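Local coordinates for GTPase activator-like protein (Chaetomium thermophilum, PDB 5HIU) that probably acts, as the whole TSC2 protein, as a GTPase activator, this chain being its helical N-terminal part, at residues A[115-119]-A[146-150]. Numbering follows the deposited sequence.
Sequences FCYQL and WLNQA
Phe115 and Trp146 meet in a T-shaped aromatic contact that joins two neighbouring helices, 115-126 and 139-163, of the elongated alpha-solenoid formed by the TSC2 N-terminus. Segments 115-119 and 146-150 run roughly antiparallel, and their axes pass 12.6 Å apart at their closest. Large side chains therefore bridge the gap, and Phe115 and Trp146 supply most of the 265 Å² buried here. Edge-to-face geometry follows from the ring planes, which stand at 76°, and from the 5.1 Å between the centroids of the Phe115 ring and the five-membered ring of Trp146. The phenyl presents CE1 to one face of the indole, offset toward its rim, and this atom lies 3.6 Å from Trp146 CD2. The ring of Phe115 gets there through a chi1 of -173°, which sets CG opposite the backbone N and carries the phenyl across to the second helix, although the bond to CB does not aim there. Obliquely to the phenyl, Phe115 CE2 meets Ala150 CB at 4.0 Å, and on the CD1 side OE1 of the exposed Gln149 comes close. Ala150 also touches Leu187, which ties helix 179-198 to this contact. The six-membered end of the indole reaches back to the first helix, where Trp146 CZ3 approaches Leu119 CA at 4.1 Å. Gln118 flanks that end of the indole; its amide plane is turned 56° from the indole plane, and NE2 is hydrogen-bonded to Leu106 O, which anchors the polar end beside the aromatic surface. Closer to the backbone, the aliphatic base of the side chain makes the apolar contact, Gln118 CB lying 3.9 Å from Trp146 CH2.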
loop_
_atom_site.group_PDB
_atom_site.type_symbol
_atom_site.label_atom_id
_atom_site.label_comp_id
_atom_site.label_asym_id
_atom_site.label_seq_id
_atom_site.Cartn_x
_atom_site.Cartn_y
_atom_site.Cartn_z
ATOM N N PHE A 115 -19.132 -1.346 -15.403
ATOM C CA PHE A 115 -17.945 -0.721 -14.843
ATOM C C PHE A 115 -16.659 -1.039 -15.639
ATOM O O PHE A 115 -15.778 -0.192 -15.767
ATOM C CB PHE A 115 -17.806 -1.119 -13.370
ATOM C CG PHE A 115 -16.698 -0.407 -12.644
ATOM C CD1 PHE A 115 -16.803 0.938 -12.340
ATOM C CD2 PHE A 115 -15.556 -1.092 -12.256
ATOM C CE1 PHE A 115 -15.796 1.590 -11.658
ATOM C CE2 PHE A 115 -14.552 -0.448 -11.568
ATOM C CZ PHE A 115 -14.665 0.900 -11.275
ATOM N N CYS A 116 -16.545 -2.244 -16.173
ATOM C CA CYS A 116 -15.342 -2.626 -16.900
ATOM C C CYS A 116 -15.157 -1.654 -18.064
ATOM O O CYS A 116 -14.072 -1.111 -18.262
ATOM C CB CYS A 116 -15.391 -4.089 -17.352
ATOM S SG CYS A 116 -16.775 -4.517 -18.444
ATOM N N TYR A 117 -16.240 -1.370 -18.781
ATOM C CA TYR A 117 -16.203 -0.426 -19.878
ATOM C C TYR A 117 -15.805 0.999 -19.456
ATOM O O TYR A 117 -15.012 1.662 -20.145
ATOM C CB TYR A 117 -17.566 -0.409 -20.561
ATOM C CG TYR A 117 -17.863 -1.651 -21.385
ATOM C CD1 TYR A 117 -17.130 -1.931 -22.530
ATOM C CD2 TYR A 117 -18.889 -2.521 -21.039
ATOM C CE1 TYR A 117 -17.387 -3.044 -23.291
ATOM C CE2 TYR A 117 -19.166 -3.648 -21.816
ATOM C CZ TYR A 117 -18.411 -3.895 -22.942
ATOM O OH TYR A 117 -18.653 -4.996 -23.733
ATOM N N GLN A 118 -16.345 1.470 -18.333
ATOM C CA GLN A 118 -15.999 2.799 -17.828
ATOM C C GLN A 118 -14.505 2.924 -17.536
ATOM O O GLN A 118 -13.864 3.881 -17.961
ATOM C CB GLN A 118 -16.721 3.089 -16.533
ATOM C CG GLN A 118 -18.207 2.984 -16.600
ATOM C CD GLN A 118 -18.818 3.731 -15.469
ATOM O OE1 GLN A 118 -19.088 3.158 -14.428
ATOM N NE2 GLN A 118 -18.980 5.026 -15.640
ATOM N N LEU A 119 -14.009 1.965 -16.753
ATOM C CA LEU A 119 -12.598 1.742 -16.450
ATOM C C LEU A 119 -11.764 1.859 -17.693
ATOM O O LEU A 119 -10.854 2.676 -17.756
ATOM C CB LEU A 119 -12.432 0.294 -15.996
ATOM C CG LEU A 119 -11.704 -0.226 -14.760
ATOM C CD1 LEU A 119 -10.249 0.203 -14.701
ATOM C CD2 LEU A 119 -12.393 0.181 -13.480
ATOM N N TRP A 146 -14.487 5.359 -7.325
ATOM C CA TRP A 146 -14.419 4.066 -7.967
ATOM C C TRP A 146 -13.689 2.984 -7.157
ATOM O O TRP A 146 -14.004 1.805 -7.287
ATOM C CB TRP A 146 -13.734 4.252 -9.322
ATOM C CG TRP A 146 -14.627 4.806 -10.361
ATOM C CD1 TRP A 146 -15.892 5.295 -10.199
ATOM C CD2 TRP A 146 -14.326 4.923 -11.739
ATOM N NE1 TRP A 146 -16.389 5.703 -11.406
ATOM C CE2 TRP A 146 -15.447 5.478 -12.366
ATOM C CE3 TRP A 146 -13.214 4.599 -12.507
ATOM C CZ2 TRP A 146 -15.485 5.733 -13.714
ATOM C CZ3 TRP A 146 -13.250 4.856 -13.846
ATOM C CH2 TRP A 146 -14.386 5.408 -14.445
ATOM N N LEU A 147 -12.707 3.377 -6.351
ATOM C CA LEU A 147 -12.001 2.428 -5.509
ATOM C C LEU A 147 -12.964 1.800 -4.537
ATOM O O LEU A 147 -12.957 0.587 -4.333
ATOM C CB LEU A 147 -10.910 3.113 -4.688
ATOM C CG LEU A 147 -9.478 2.986 -5.161
ATOM C CD1 LEU A 147 -8.603 3.761 -4.185
ATOM C CD2 LEU A 147 -9.050 1.538 -5.228
ATOM N N ASN A 148 -13.763 2.656 -3.902
ATOM C CA ASN A 148 -14.741 2.200 -2.940
ATOM C C ASN A 148 -15.665 1.223 -3.660
ATOM O O ASN A 148 -15.779 0.071 -3.268
ATOM C CB ASN A 148 -15.499 3.393 -2.375
ATOM C CG ASN A 148 -16.402 3.037 -1.199
ATOM O OD1 ASN A 148 -16.062 2.241 -0.331
ATOM N ND2 ASN A 148 -17.551 3.662 -1.155
ATOM N N GLN A 149 -16.273 1.674 -4.751
ATOM C CA GLN A 149 -17.142 0.821 -5.536
ATOM C C GLN A 149 -16.425 -0.466 -5.852
ATOM O O GLN A 149 -16.948 -1.552 -5.565
ATOM C CB GLN A 149 -17.524 1.482 -6.854
ATOM C CG GLN A 149 -18.667 2.483 -6.782
ATOM C CD GLN A 149 -19.115 2.952 -8.166
ATOM O OE1 GLN A 149 -18.925 2.256 -9.191
ATOM N NE2 GLN A 149 -19.710 4.144 -8.210
ATOM N N ALA A 150 -15.226 -0.357 -6.430
ATOM C CA ALA A 150 -14.592 -1.531 -7.034
ATOM C C ALA A 150 -14.234 -2.548 -5.974
ATOM O O ALA A 150 -14.498 -3.745 -6.113
ATOM C CB ALA A 150 -13.366 -1.158 -7.838
#